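Local coordinates for protein valine-pyruvate aminotransferase (Salmonella typhimurium, PDB 3G7Q) that probably catalyses the pyridoxal 5'-phosphate-dependent transfer of the amino group of L-valine to pyruvate, yielding L-alanine and 3-methyl-2-oxobutanoate, at residues 36-42 against 389-394; 50-54 against 292-298; 98-102 against 264-268; 206-210 against 237-242; 228-232 against 336-340. All coordinates share one frame; numbering follows the deposited sequence. Where two conformers were deposited one is given.

In the fold
The five contacts lie within one subunit of the class I aminotransferase fold. Contacts 1 and 5 lie nearest the middle and touch: Tyr392 OH comes within 2.6 Å of Ala339 O, a probable hydrogen bond, their centres being about 14 Å apart. Contact 1 carries Arg389, which by family resemblance probably faces the substrate site. Contacts 3 and 4 lie along the large seven-stranded sheet, at the ends of its strands and the helices beside them, their centres about 15 Å apart, and meet where Asn264 ND2 probably bonds Pro240 O, 3.0 Å away. Contact 2 stands apart near the subunit interface, its centre about 26 Å from those of contacts 1 and 3.

Contact 1: residues 36-42 against 389-394; sequences LGGGNPA and RMNYVP
Leu36 and Pro394 make the apolar heart of this contact, CD2 of the leucine lying 3.7 Å from CG of the proline ring. At the far end of the loop Val393 presses its CG1 branch against Ala42, and the 3.3 Å from that carbon to Ala42 CB is tighter than ordinary packing. Between these two patches Asn391 does the polar work. Its backbone N donates to Leu36 O (2.8 Å), and with CG anti to that N (chi1 -177°) its side chain reaches the 38-40 bend. There ND2 serves two carbonyls, both near the plane of its amide: Gly38 O at 3.1 Å, approached from above the carbonyl plane, and Asn40 O at 3.2 Å. OD1 is taken by Val393 N (2.8 Å), an Asx turn that fixes the flip of the amide as the chain leaves strand 387-391. In the smaller sheet of the class I aminotransferase fold this strand lies between 341-345 and 368-369. In relatives an arginine here, supported by an asparagine, binds the substrate carboxylate, and Arg389, whose NH1 bonds Asn191, is consistent with that role. A bend at chi3 (78°) brings the guanidinium edge to Gly37 O, NH2 3.0 Å away. Water 1 accepts from Arg389 NE and donates to Leu36 O and Gly38 O. Farther out, Gly39 O hydrogen-bonds Lys250 NZ, and Asn40 packs on Tyr71 of the second subunit.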
# COMPACT_ATOMS: atom_id res chain seq x y z
N LEU A 36 16.18 -12.98 -16.21
CA LEU A 36 17.11 -12.96 -15.06
C LEU A 36 17.21 -11.60 -14.42
O LEU A 36 18.04 -11.40 -13.53
CB LEU A 36 18.49 -13.43 -15.53
CG LEU A 36 18.51 -14.81 -16.21
CD1 LEU A 36 19.92 -15.19 -16.64
CD2 LEU A 36 17.95 -15.92 -15.31
N GLY A 37 16.33 -10.68 -14.82
CA GLY A 37 16.33 -9.31 -14.35
C GLY A 37 15.36 -8.94 -13.24
O GLY A 37 15.27 -7.77 -12.88
N GLY A 38 14.64 -9.92 -12.72
CA GLY A 38 13.64 -9.69 -11.66
C GLY A 38 14.17 -9.87 -10.27
O GLY A 38 15.33 -10.24 -10.09
N GLY A 39 13.32 -9.60 -9.27
CA GLY A 39 13.72 -9.68 -7.90
C GLY A 39 12.84 -10.60 -7.09
O GLY A 39 12.77 -10.48 -5.87
N ASN A 40 12.19 -11.55 -7.75
CA ASN A 40 11.37 -12.48 -6.98
C ASN A 40 12.14 -13.65 -6.39
O ASN A 40 13.07 -14.18 -6.99
CB ASN A 40 10.25 -12.99 -7.84
CG ASN A 40 9.26 -11.88 -8.18
OD1 ASN A 40 9.00 -10.97 -7.37
ND2 ASN A 40 8.70 -11.96 -9.36
N PRO A 41 11.70 -14.10 -5.21
CA PRO A 41 12.36 -15.23 -4.60
C PRO A 41 12.01 -16.54 -5.29
O PRO A 41 11.16 -16.60 -6.21
CB PRO A 41 11.82 -15.21 -3.15
CG PRO A 41 10.51 -14.55 -3.25
CD PRO A 41 10.61 -13.56 -4.38
N ALA A 42 12.68 -17.59 -4.85
CA ALA A 42 12.45 -18.91 -5.37
C ALA A 42 11.19 -19.54 -4.82
O ALA A 42 10.64 -19.07 -3.83
CB ALA A 42 13.66 -19.79 -5.00
N ARG A 389 23.15 -6.81 -13.12
CA ARG A 389 22.59 -7.65 -12.08
C ARG A 389 21.78 -8.79 -12.70
O ARG A 389 20.99 -8.57 -13.63
CB ARG A 389 21.64 -6.86 -11.20
CG ARG A 389 21.19 -7.61 -9.94
CD ARG A 389 19.98 -6.91 -9.26
NE ARG A 389 18.71 -7.16 -9.94
CZ ARG A 389 17.54 -6.59 -9.61
NH1 ARG A 389 17.48 -5.72 -8.60
NH2 ARG A 389 16.44 -6.88 -10.28
N MSE A 390 21.94 -9.99 -12.15
CA MSE A 390 21.10 -11.13 -12.50
C MSE A 390 20.55 -11.76 -11.22
O MSE A 390 21.11 -11.59 -10.13
CB MSE A 390 21.87 -12.18 -13.29
CG MSE A 390 23.06 -12.76 -12.60
SE MSE A 390 23.66 -14.38 -13.62
CE MSE A 390 22.39 -15.64 -12.98
N ASN A 391 19.45 -12.50 -11.38
CA ASN A 391 18.79 -13.24 -10.30
C ASN A 391 19.20 -14.69 -10.47
O ASN A 391 19.05 -15.22 -11.58
CB ASN A 391 17.27 -13.04 -10.40
CG ASN A 391 16.51 -13.71 -9.28
OD1 ASN A 391 16.81 -14.84 -8.91
ND2 ASN A 391 15.47 -13.01 -8.77
N TYR A 392 19.78 -15.32 -9.44
CA TYR A 392 20.27 -16.72 -9.57
C TYR A 392 19.25 -17.81 -9.21
O TYR A 392 19.59 -19.00 -9.20
CB TYR A 392 21.57 -16.92 -8.77
CG TYR A 392 21.45 -16.81 -7.26
CD1 TYR A 392 20.98 -17.88 -6.49
CD2 TYR A 392 21.85 -15.66 -6.60
CE1 TYR A 392 20.86 -17.78 -5.13
CE2 TYR A 392 21.79 -15.57 -5.22
CZ TYR A 392 21.26 -16.63 -4.49
OH TYR A 392 21.16 -16.53 -3.12
N VAL A 393 18.03 -17.41 -8.94
CA VAL A 393 16.94 -18.32 -8.56
C VAL A 393 16.31 -19.18 -9.66
O VAL A 393 15.90 -20.31 -9.38
CB VAL A 393 15.78 -17.52 -7.89
CG1 VAL A 393 14.50 -18.32 -7.86
CG2 VAL A 393 16.19 -17.05 -6.54
N PRO A 394 16.17 -18.66 -10.90
CA PRO A 394 15.52 -19.49 -11.93
C PRO A 394 16.18 -20.87 -12.14
O PRO A 394 17.32 -21.10 -11.75
CB PRO A 394 15.65 -18.63 -13.19
CG PRO A 394 15.69 -17.26 -12.67
CD PRO A 394 16.54 -17.35 -11.44
O HOH W 1 17.81 -9.59 -11.33

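Contact 2: residues 50-54 against 292-298; sequences YFQTL and EMIKRND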
# COMPACT_ATOMS: atom_id res chain seq x y z
N TYR A 50 4.97 -26.26 3.26
CA TYR A 50 4.72 -25.65 4.55
C TYR A 50 3.58 -24.64 4.47
O TYR A 50 2.66 -24.70 5.26
CB TYR A 50 5.98 -24.93 5.07
CG TYR A 50 5.70 -24.24 6.38
CD1 TYR A 50 5.80 -24.93 7.59
CD2 TYR A 50 5.31 -22.90 6.41
CE1 TYR A 50 5.51 -24.30 8.79
CE2 TYR A 50 5.01 -22.28 7.59
CZ TYR A 50 5.12 -22.97 8.78
OH TYR A 50 4.82 -22.32 9.95
N PHE A 51 3.64 -23.71 3.52
CA PHE A 51 2.56 -22.71 3.39
C PHE A 51 1.21 -23.33 3.07
O PHE A 51 0.17 -22.85 3.55
CB PHE A 51 2.91 -21.65 2.36
CG PHE A 51 4.11 -20.79 2.73
CD1 PHE A 51 4.21 -20.17 3.98
CD2 PHE A 51 5.08 -20.51 1.80
CE1 PHE A 51 5.31 -19.36 4.29
CE2 PHE A 51 6.20 -19.70 2.13
CZ PHE A 51 6.30 -19.15 3.38
N GLN A 52 1.20 -24.37 2.23
CA GLN A 52 -0.06 -25.03 1.91
C GLN A 52 -0.70 -25.64 3.16
O GLN A 52 -1.92 -25.52 3.39
CB GLN A 52 0.14 -26.09 0.82
CG GLN A 52 -1.11 -26.88 0.48
CD GLN A 52 -2.25 -26.01 -0.06
OE1 GLN A 52 -2.02 -25.02 -0.75
NE2 GLN A 52 -3.46 -26.44 0.19
N THR A 53 0.11 -26.27 4.00
CA THR A 53 -0.40 -26.85 5.23
C THR A 53 -0.84 -25.76 6.21
O THR A 53 -1.87 -25.88 6.85
CB THR A 53 0.66 -27.76 5.89
OG1 THR A 53 1.02 -28.78 4.95
CG2 THR A 53 0.13 -28.41 7.18
N LEU A 54 -0.04 -24.71 6.33
CA LEU A 54 -0.39 -23.62 7.22
C LEU A 54 -1.72 -22.98 6.80
O LEU A 54 -2.59 -22.72 7.63
CB LEU A 54 0.70 -22.57 7.20
CG LEU A 54 0.51 -21.38 8.12
CD1 LEU A 54 0.45 -21.83 9.61
CD2 LEU A 54 1.62 -20.36 7.88
N GLU A 292 1.11 -16.65 13.23
CA GLU A 292 1.02 -18.09 13.35
C GLU A 292 2.40 -18.73 13.30
O GLU A 292 2.69 -19.62 14.10
CB GLU A 292 0.11 -18.64 12.25
CG GLU A 292 -0.42 -20.01 12.46
CD GLU A 292 -1.25 -20.15 13.75
OE1 GLU A 292 -1.92 -19.20 14.22
OE2 GLU A 292 -1.17 -21.25 14.31
N MSE A 293 3.25 -18.30 12.36
CA MSE A 293 4.60 -18.86 12.26
C MSE A 293 5.41 -18.57 13.53
O MSE A 293 6.16 -19.44 13.99
CB MSE A 293 5.34 -18.33 11.02
CG MSE A 293 4.76 -18.88 9.73
SE MSE A 293 5.77 -18.34 8.18
CE MSE A 293 5.25 -16.53 8.20
N ILE A 294 5.25 -17.38 14.10
CA ILE A 294 5.96 -17.02 15.33
C ILE A 294 5.46 -17.88 16.50
O ILE A 294 6.26 -18.43 17.26
CB ILE A 294 5.82 -15.53 15.65
CG1 ILE A 294 6.61 -14.72 14.64
CG2 ILE A 294 6.31 -15.23 17.08
CD1 ILE A 294 6.29 -13.24 14.63
N LYS A 295 4.15 -18.01 16.61
CA LYS A 295 3.51 -18.85 17.64
C LYS A 295 3.96 -20.30 17.58
O LYS A 295 4.18 -20.94 18.61
CB LYS A 295 2.00 -18.78 17.48
CG LYS A 295 1.19 -19.59 18.47
CD LYS A 295 -0.32 -19.43 18.20
N ARG A 296 4.11 -20.83 16.36
CA ARG A 296 4.53 -22.20 16.16
C ARG A 296 6.05 -22.38 16.21
O ARG A 296 6.53 -23.51 16.05
CB ARG A 296 4.02 -22.71 14.82
CG ARG A 296 2.51 -22.72 14.70
CD ARG A 296 2.09 -23.18 13.34
NE ARG A 296 0.62 -23.17 13.27
CZ ARG A 296 -0.10 -23.91 12.44
NH1 ARG A 296 0.46 -24.79 11.61
NH2 ARG A 296 -1.42 -23.80 12.46
N ASN A 297 6.79 -21.30 16.44
CA ASN A 297 8.25 -21.31 16.50
C ASN A 297 8.84 -21.86 15.19
O ASN A 297 9.80 -22.63 15.20
CB ASN A 297 8.75 -22.11 17.72
CG ASN A 297 10.19 -21.80 18.07
OD1 ASN A 297 10.61 -20.64 18.10
ND2 ASN A 297 10.96 -22.85 18.35
N ASP A 298 8.25 -21.45 14.07
CA ASP A 298 8.69 -21.88 12.75
C ASP A 298 9.44 -20.80 11.97
O ASP A 298 10.16 -21.13 11.03
CB ASP A 298 7.49 -22.27 11.89
CG ASP A 298 6.83 -23.54 12.36
OD1 ASP A 298 7.52 -24.38 12.96
OD2 ASP A 298 5.62 -23.70 12.08
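Tyr50 OH donates a hydrogen bond of 2.7 Å to Asp298 OD2, meeting the oxygen on its anti side and somewhat out of the carboxylate plane. The ring and the carboxylate stand nearly perpendicular, 88° apart, with the oxygen at the edge of the ring. The tyrosine reaches this far because its CG lies anti to the backbone N (chi1 177°), which sends the ring straight out from helix 45-61. Asp298 is turned back to face it just past a Schellman motif, in which Asn297 takes positive phi and ends helix 285-295. Met293, a selenomethionine in two conformers, one described, so its contacts are less certain, lies beside both rings: SE makes Met-aromatic contacts, oblique to the Tyr50 ring and at the edge of the Phe51 ring, 4.0 Å from Phe51 CE1. Leu54 splits its two branches. CD2 packs on Met293 CG at 3.9 Å, while CD1 sits over the centre of one face of the Arg296 guanidinium, 3.6 Å from CZ. Its rotation is fixed by Glu292, whose OE2 lies in the guanidinium plane and accepts from NE (2.8 Å) and NH2. Beyond the pair, Arg296 NH1 bridges to Asp57 on helix 45-61, Glu292 OE1 to Lys63, and Asp298 OD1 to Arg301. Helix 299-325 adds Leu302 against Tyr50, and Phe51 packs on Cys69 of the second subunit, near the dimer interface.

Contact 3: residues 98-102 against 264-268; sequences PQNIA and NDKTI
A short 3-10 turn, 98-100, leads into edge strand 101-104 and runs alongside the first turn of helix 265-278, with the CA atoms of Asn100 and Asp265 5.0 Å apart. The place is one border of the seven-stranded sheet of the aminotransferase fold: strand 101-104 pairs antiparallel with 259-262, and the chain leaving that neighbour turns at once into the helix, so the helix start folds back against the strand beside it. Ile268 carries the packing. With CG1 anti to the carbonyl carbon (chi1 -66°), it lies against the Asn100 carbonyl, CG1 3.5 Å from Asn100 C, while CG2 leans toward the Gln99 and Ile101 carbonyls. CD1, at the end of the side chain, touches the methyl of Ala102 (3.9 Å to CB). Ile261 and Ala263 give Ile268 further cover on the sheet side. Gln99 O looks across at the helix and receives a CA-H...O contact from Asp265 CA at 3.4 Å. Two waters span the contact. Water 2 donates to Gln99 O and to Asp265 O, and water 3 accepts from Asn100 ND2 and from Asp265 N, an N-H of the first helical turn. The Asn100 amide is held at both ends from outside, OD1 by Glu97 N and ND2 by Ala263 O. Asn264 is the N-cap of the helix. Its OD1 accepts twice from Thr267: from the backbone N at 2.9 Å, nearly along the C=O axis, and from OG1 at 3.0 Å, above the carbonyl plane.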
# COMPACT_ATOMS: atom_id res chain seq x y z
N PRO A 98 5.99 -2.82 21.24
CA PRO A 98 5.13 -2.55 20.07
C PRO A 98 5.21 -1.11 19.54
O PRO A 98 5.06 -0.89 18.35
CB PRO A 98 3.72 -2.86 20.60
CG PRO A 98 3.95 -3.87 21.65
CD PRO A 98 5.25 -3.48 22.32
N GLN A 99 5.49 -0.15 20.42
CA GLN A 99 5.61 1.26 20.04
C GLN A 99 6.86 1.54 19.20
O GLN A 99 7.03 2.65 18.71
CB GLN A 99 5.66 2.18 21.26
CG GLN A 99 4.73 1.79 22.39
CD GLN A 99 5.34 0.73 23.30
OE1 GLN A 99 6.42 0.93 23.88
NE2 GLN A 99 4.65 -0.39 23.45
N ASN A 100 7.75 0.55 19.11
CA ASN A 100 8.93 0.62 18.26
C ASN A 100 8.73 -0.05 16.91
O ASN A 100 9.67 -0.13 16.12
CB ASN A 100 10.12 -0.07 18.94
CG ASN A 100 10.52 0.59 20.23
OD1 ASN A 100 10.37 0.00 21.30
ND2 ASN A 100 10.95 1.85 20.15
N ILE A 101 7.50 -0.48 16.60
CA ILE A 101 7.25 -1.19 15.35
C ILE A 101 6.06 -0.60 14.57
O ILE A 101 5.03 -0.27 15.15
CB ILE A 101 6.94 -2.66 15.64
CG1 ILE A 101 8.02 -3.28 16.57
CG2 ILE A 101 6.85 -3.44 14.34
CD1 ILE A 101 7.84 -4.79 16.81
N ALA A 102 6.25 -0.46 13.26
CA ALA A 102 5.19 0.00 12.33
C ALA A 102 5.15 -0.97 11.17
O ALA A 102 6.18 -1.53 10.77
CB ALA A 102 5.47 1.42 11.86
N ASN A 264 12.88 4.07 16.97
CA ASN A 264 12.48 4.70 18.23
C ASN A 264 11.00 5.11 18.12
O ASN A 264 10.48 5.29 17.02
CB ASN A 264 13.40 5.87 18.63
CG ASN A 264 13.37 7.04 17.66
OD1 ASN A 264 12.30 7.56 17.30
ND2 ASN A 264 14.55 7.52 17.28
N ASP A 265 10.32 5.21 19.26
CA ASP A 265 8.86 5.49 19.25
C ASP A 265 8.41 6.80 18.58
O ASP A 265 7.30 6.85 18.03
CB ASP A 265 8.26 5.37 20.66
CG ASP A 265 8.99 6.19 21.68
OD1 ASP A 265 9.28 7.37 21.42
OD2 ASP A 265 9.25 5.63 22.77
N LYS A 266 9.26 7.83 18.61
CA LYS A 266 8.95 9.10 17.95
C LYS A 266 8.91 8.93 16.45
O LYS A 266 8.04 9.49 15.77
CB LYS A 266 9.97 10.18 18.33
CG LYS A 266 9.87 10.60 19.79
CD LYS A 266 10.73 11.82 20.10
N THR A 267 9.84 8.15 15.91
CA THR A 267 9.87 7.90 14.49
C THR A 267 8.65 7.08 14.09
O THR A 267 7.97 7.38 13.10
CB THR A 267 11.21 7.21 14.11
OG1 THR A 267 12.29 8.12 14.36
CG2 THR A 267 11.24 6.80 12.66
N ILE A 268 8.36 6.05 14.89
CA ILE A 268 7.22 5.19 14.61
C ILE A 268 5.91 5.98 14.63
O ILE A 268 5.06 5.78 13.76
CB ILE A 268 7.15 4.01 15.60
CG1 ILE A 268 8.37 3.07 15.38
CG2 ILE A 268 5.85 3.22 15.44
CD1 ILE A 268 8.53 2.50 13.96
O HOH W 2 5.33 4.67 18.68
O HOH W 3 11.94 4.42 21.69

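Contact 4: residues 206-210 against 237-242; sequences DRLAN and LWNPNI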
# COMPACT_ATOMS: atom_id res chain seq x y z
N ASP A 206 27.29 3.91 12.17
CA ASP A 206 26.41 4.10 13.33
C ASP A 206 26.94 5.26 14.18
O ASP A 206 26.17 6.09 14.65
CB ASP A 206 26.33 2.81 14.15
CG ASP A 206 25.45 2.93 15.39
OD1 ASP A 206 24.27 3.28 15.28
OD2 ASP A 206 25.96 2.60 16.48
N ARG A 207 28.26 5.31 14.38
CA ARG A 207 28.87 6.40 15.15
C ARG A 207 28.74 7.75 14.42
O ARG A 207 28.45 8.77 15.04
CB ARG A 207 30.34 6.08 15.49
CG ARG A 207 30.51 4.85 16.41
CD ARG A 207 31.95 4.64 16.93
NE ARG A 207 32.97 4.52 15.88
CZ ARG A 207 33.35 3.40 15.25
NH1 ARG A 207 32.80 2.20 15.46
NH2 ARG A 207 34.31 3.50 14.34
N LEU A 208 28.97 7.75 13.11
CA LEU A 208 28.80 8.96 12.30
C LEU A 208 27.35 9.47 12.33
O LEU A 208 27.12 10.67 12.55
CB LEU A 208 29.26 8.73 10.86
CG LEU A 208 30.78 8.62 10.64
CD1 LEU A 208 31.10 7.99 9.31
CD2 LEU A 208 31.48 10.00 10.81
N ALA A 209 26.38 8.57 12.18
CA ALA A 209 24.96 8.94 12.21
C ALA A 209 24.62 9.59 13.55
O ALA A 209 23.96 10.65 13.60
CB ALA A 209 24.06 7.73 11.95
N ASN A 210 25.08 8.97 14.64
CA ASN A 210 24.83 9.50 15.97
C ASN A 210 25.47 10.87 16.13
O ASN A 210 24.84 11.80 16.63
CB ASN A 210 25.38 8.56 17.04
CG ASN A 210 24.95 8.96 18.43
OD1 ASN A 210 25.76 9.41 19.24
ND2 ASN A 210 23.66 8.84 18.70
N LEU A 237 22.59 -5.50 14.53
CA LEU A 237 22.71 -4.21 15.19
C LEU A 237 21.39 -3.49 15.31
O LEU A 237 20.68 -3.32 14.32
CB LEU A 237 23.65 -3.29 14.39
CG LEU A 237 23.93 -1.87 14.94
CD1 LEU A 237 24.66 -1.91 16.27
CD2 LEU A 237 24.74 -1.01 13.94
N TRP A 238 21.06 -3.06 16.52
CA TRP A 238 19.93 -2.16 16.70
C TRP A 238 20.16 -1.30 17.94
O TRP A 238 20.72 -1.77 18.94
CB TRP A 238 18.56 -2.85 16.79
CG TRP A 238 17.45 -1.79 16.73
CD1 TRP A 238 16.93 -1.21 15.59
CD2 TRP A 238 16.78 -1.16 17.83
NE1 TRP A 238 15.99 -0.27 15.93
CE2 TRP A 238 15.87 -0.23 17.29
CE3 TRP A 238 16.85 -1.31 19.21
CZ2 TRP A 238 15.04 0.56 18.09
CZ3 TRP A 238 16.05 -0.53 20.00
CH2 TRP A 238 15.15 0.39 19.44
N ASN A 239 19.83 -0.02 17.80
CA ASN A 239 19.81 0.92 18.92
C ASN A 239 18.79 1.99 18.54
O ASN A 239 18.31 2.00 17.40
CB ASN A 239 21.21 1.46 19.25
CG ASN A 239 21.82 2.26 18.13
OD1 ASN A 239 21.24 3.23 17.68
ND2 ASN A 239 23.03 1.87 17.72
N PRO A 240 18.40 2.85 19.48
CA PRO A 240 17.36 3.84 19.15
C PRO A 240 17.61 4.81 17.98
O PRO A 240 16.65 5.45 17.55
CB PRO A 240 17.19 4.61 20.46
CG PRO A 240 17.57 3.63 21.50
CD PRO A 240 18.77 2.93 20.90
N ASN A 241 18.84 4.94 17.49
CA ASN A 241 19.12 5.79 16.33
C ASN A 241 19.13 4.99 15.02
O ASN A 241 19.52 5.51 13.97
CB ASN A 241 20.45 6.52 16.46
CG ASN A 241 20.58 7.71 15.52
OD1 ASN A 241 19.66 8.49 15.40
ND2 ASN A 241 21.73 7.84 14.86
N ILE A 242 18.75 3.72 15.09
CA ILE A 242 18.70 2.89 13.90
C ILE A 242 17.25 2.64 13.50
O ILE A 242 16.37 2.48 14.35
CB ILE A 242 19.45 1.57 14.10
CG1 ILE A 242 20.95 1.88 14.17
CG2 ILE A 242 19.16 0.61 12.93
CD1 ILE A 242 21.79 0.73 14.41
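Asp206 and Asn239 approach from opposite directions, the amide N-H leading, and Asn239 ND2 donates an almost straight bond of 3.1 Å to Asp206 OD1 (171° at the hydrogen). The oxygen is met on its syn side, slightly out of the carboxylate plane, while the bond to Asp206 OD2, at 3.3 Å, is weak. The two flat groups are twisted 39° against each other. Alongside, Asp206 CB rests on Leu237 CD2, 4.1 Å off, and the Ile242 CD1 methyl comes to 3.7 Å from Asp206 OD1. Farther along the helix Asn241 brings ND2 to the Ala209-Asn210 peptide, 3.5 Å from Asn210 N, but its hydrogen bond goes to Ile214 O. The aspartate is brought to the loop by CG standing opposite its backbone N, chi1 179°. Asn239 is fixed from its other end: OD1 accepts from Asn241 N at 3.0 Å in an Asx turn, and Asn239 also opens a type I beta turn, closed by Ile242 N on Asn239 O. Helix 199-211 is the connection of a beta-alpha-beta crossover from strand 181-187 to 216-219, and the turn leads into the next parallel strand, 242-247. With OD1 bound inside its own turn, the asparagine amide cannot readily flip, so ND2 stays aimed at the carboxylate; being neutral, it probably eases the charge of the aspartate without forming an ion pair.

Contact 5: residues 228-232 against 336-340; sequences GIIFS and PEGAI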
# COMPACT_ATOMS: atom_id res chain seq x y z
N GLY A 228 16.68 -14.74 6.42
CA GLY A 228 17.95 -15.42 6.65
C GLY A 228 18.73 -15.83 5.42
O GLY A 228 19.52 -16.75 5.47
N ILE A 229 18.54 -15.10 4.33
CA ILE A 229 19.28 -15.36 3.08
C ILE A 229 20.61 -14.60 3.15
O ILE A 229 20.83 -13.58 2.43
CB ILE A 229 18.45 -15.00 1.84
CG1 ILE A 229 17.04 -15.64 1.87
CG2 ILE A 229 19.22 -15.46 0.54
CD1 ILE A 229 16.04 -15.14 0.87
N ILE A 230 21.48 -15.09 4.01
CA ILE A 230 22.79 -14.52 4.26
C ILE A 230 23.77 -15.64 4.44
O ILE A 230 23.51 -16.60 5.19
CB ILE A 230 22.73 -13.54 5.47
CG1 ILE A 230 24.07 -12.85 5.67
CG2 ILE A 230 22.26 -14.29 6.75
CD1 ILE A 230 24.01 -11.66 6.63
N PHE A 231 24.92 -15.52 3.77
CA PHE A 231 25.94 -16.55 3.74
C PHE A 231 27.27 -16.12 4.38
O PHE A 231 28.30 -16.78 4.22
CB PHE A 231 26.19 -16.96 2.29
CG PHE A 231 24.92 -17.06 1.45
CD1 PHE A 231 23.85 -17.85 1.86
CD2 PHE A 231 24.81 -16.40 0.24
CE1 PHE A 231 22.72 -17.95 1.12
CE2 PHE A 231 23.67 -16.49 -0.50
CZ PHE A 231 22.63 -17.24 -0.07
N SER A 232 27.28 -14.97 5.01
CA SER A 232 28.49 -14.48 5.61
C SER A 232 28.19 -14.10 7.03
O SER A 232 27.03 -14.06 7.43
CB SER A 232 28.93 -13.22 4.87
OG SER A 232 27.89 -12.26 5.01
N PRO A 336 29.16 -13.30 -3.20
CA PRO A 336 27.75 -13.42 -2.89
C PRO A 336 27.55 -13.68 -1.40
O PRO A 336 27.54 -14.82 -0.95
CB PRO A 336 27.33 -14.63 -3.75
CG PRO A 336 28.44 -15.41 -3.85
CD PRO A 336 29.69 -14.53 -3.81
N GLU A 337 27.42 -12.61 -0.63
CA GLU A 337 27.31 -12.74 0.84
C GLU A 337 25.88 -12.88 1.35
O GLU A 337 25.67 -13.22 2.53
CB GLU A 337 28.06 -11.58 1.52
CG GLU A 337 29.56 -11.58 1.22
CD GLU A 337 30.30 -10.52 1.95
OE1 GLU A 337 30.01 -9.33 1.74
OE2 GLU A 337 31.18 -10.87 2.75
N GLY A 338 24.90 -12.68 0.49
CA GLY A 338 23.51 -12.84 0.82
C GLY A 338 22.65 -12.37 -0.33
O GLY A 338 23.16 -12.00 -1.40
N ALA A 339 21.34 -12.37 -0.09
CA ALA A 339 20.35 -12.03 -1.07
C ALA A 339 20.33 -13.04 -2.25
O ALA A 339 20.92 -14.13 -2.18
CB ALA A 339 20.43 -10.53 -1.55
N ILE A 340 19.60 -12.66 -3.29
CA ILE A 340 19.23 -13.60 -4.36
C ILE A 340 19.77 -13.23 -5.74
O ILE A 340 19.28 -13.72 -6.78
CB ILE A 340 17.66 -13.72 -4.42
CG1 ILE A 340 16.97 -12.39 -4.78
CG2 ILE A 340 17.13 -14.32 -3.07
CD1 ILE A 340 15.42 -12.50 -5.03
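A single antiparallel beta bridge joins the loop after strand 216-219 to the loop ahead of strand 341-345, with Ile230 and Gly338 as a non-hydrogen-bonded pair whose CA atoms are only 3.9 Å apart. The bonds flank that pair: Phe231 N donates to Glu337 O at 2.7 Å, close to straight (169°) but from above the carbonyl plane, and Ala339 N donates to Ile229 O at 2.8 Å. Gly338, nearly fully extended and without a side chain, allows the close backbone approach, and Ala339 follows it with positive phi. In 228-232, Ile229 is the centre of an inverse gamma turn. Its side chain reaches 336-340 by two branches: CG2 comes to 3.5 Å from Ala339 O, and CD1 packs against Ile340 CG2, 4.2 Å away. Phe231 turns its ring back along 336-339, presenting CD2 to Pro336 O, which stands at the ring edge at 3.4 Å. Next along the chain, Ser232 packs against the aliphatic part of Glu337, its OG 3.6 Å from CB. Glu337 then extends away to salt-bridge Lys167 through OE1, which also accepts from Val196 N. Around this, Ile229 and Ile340 both rest on Tyr311 of helix 299-325. Backbone groups thus make the firm polar bonds across the join, and the glutamate, its carboxylate tied up elsewhere, adds mainly its carbon chain; pairing with Lys167 would probably keep it ionised in this buried place.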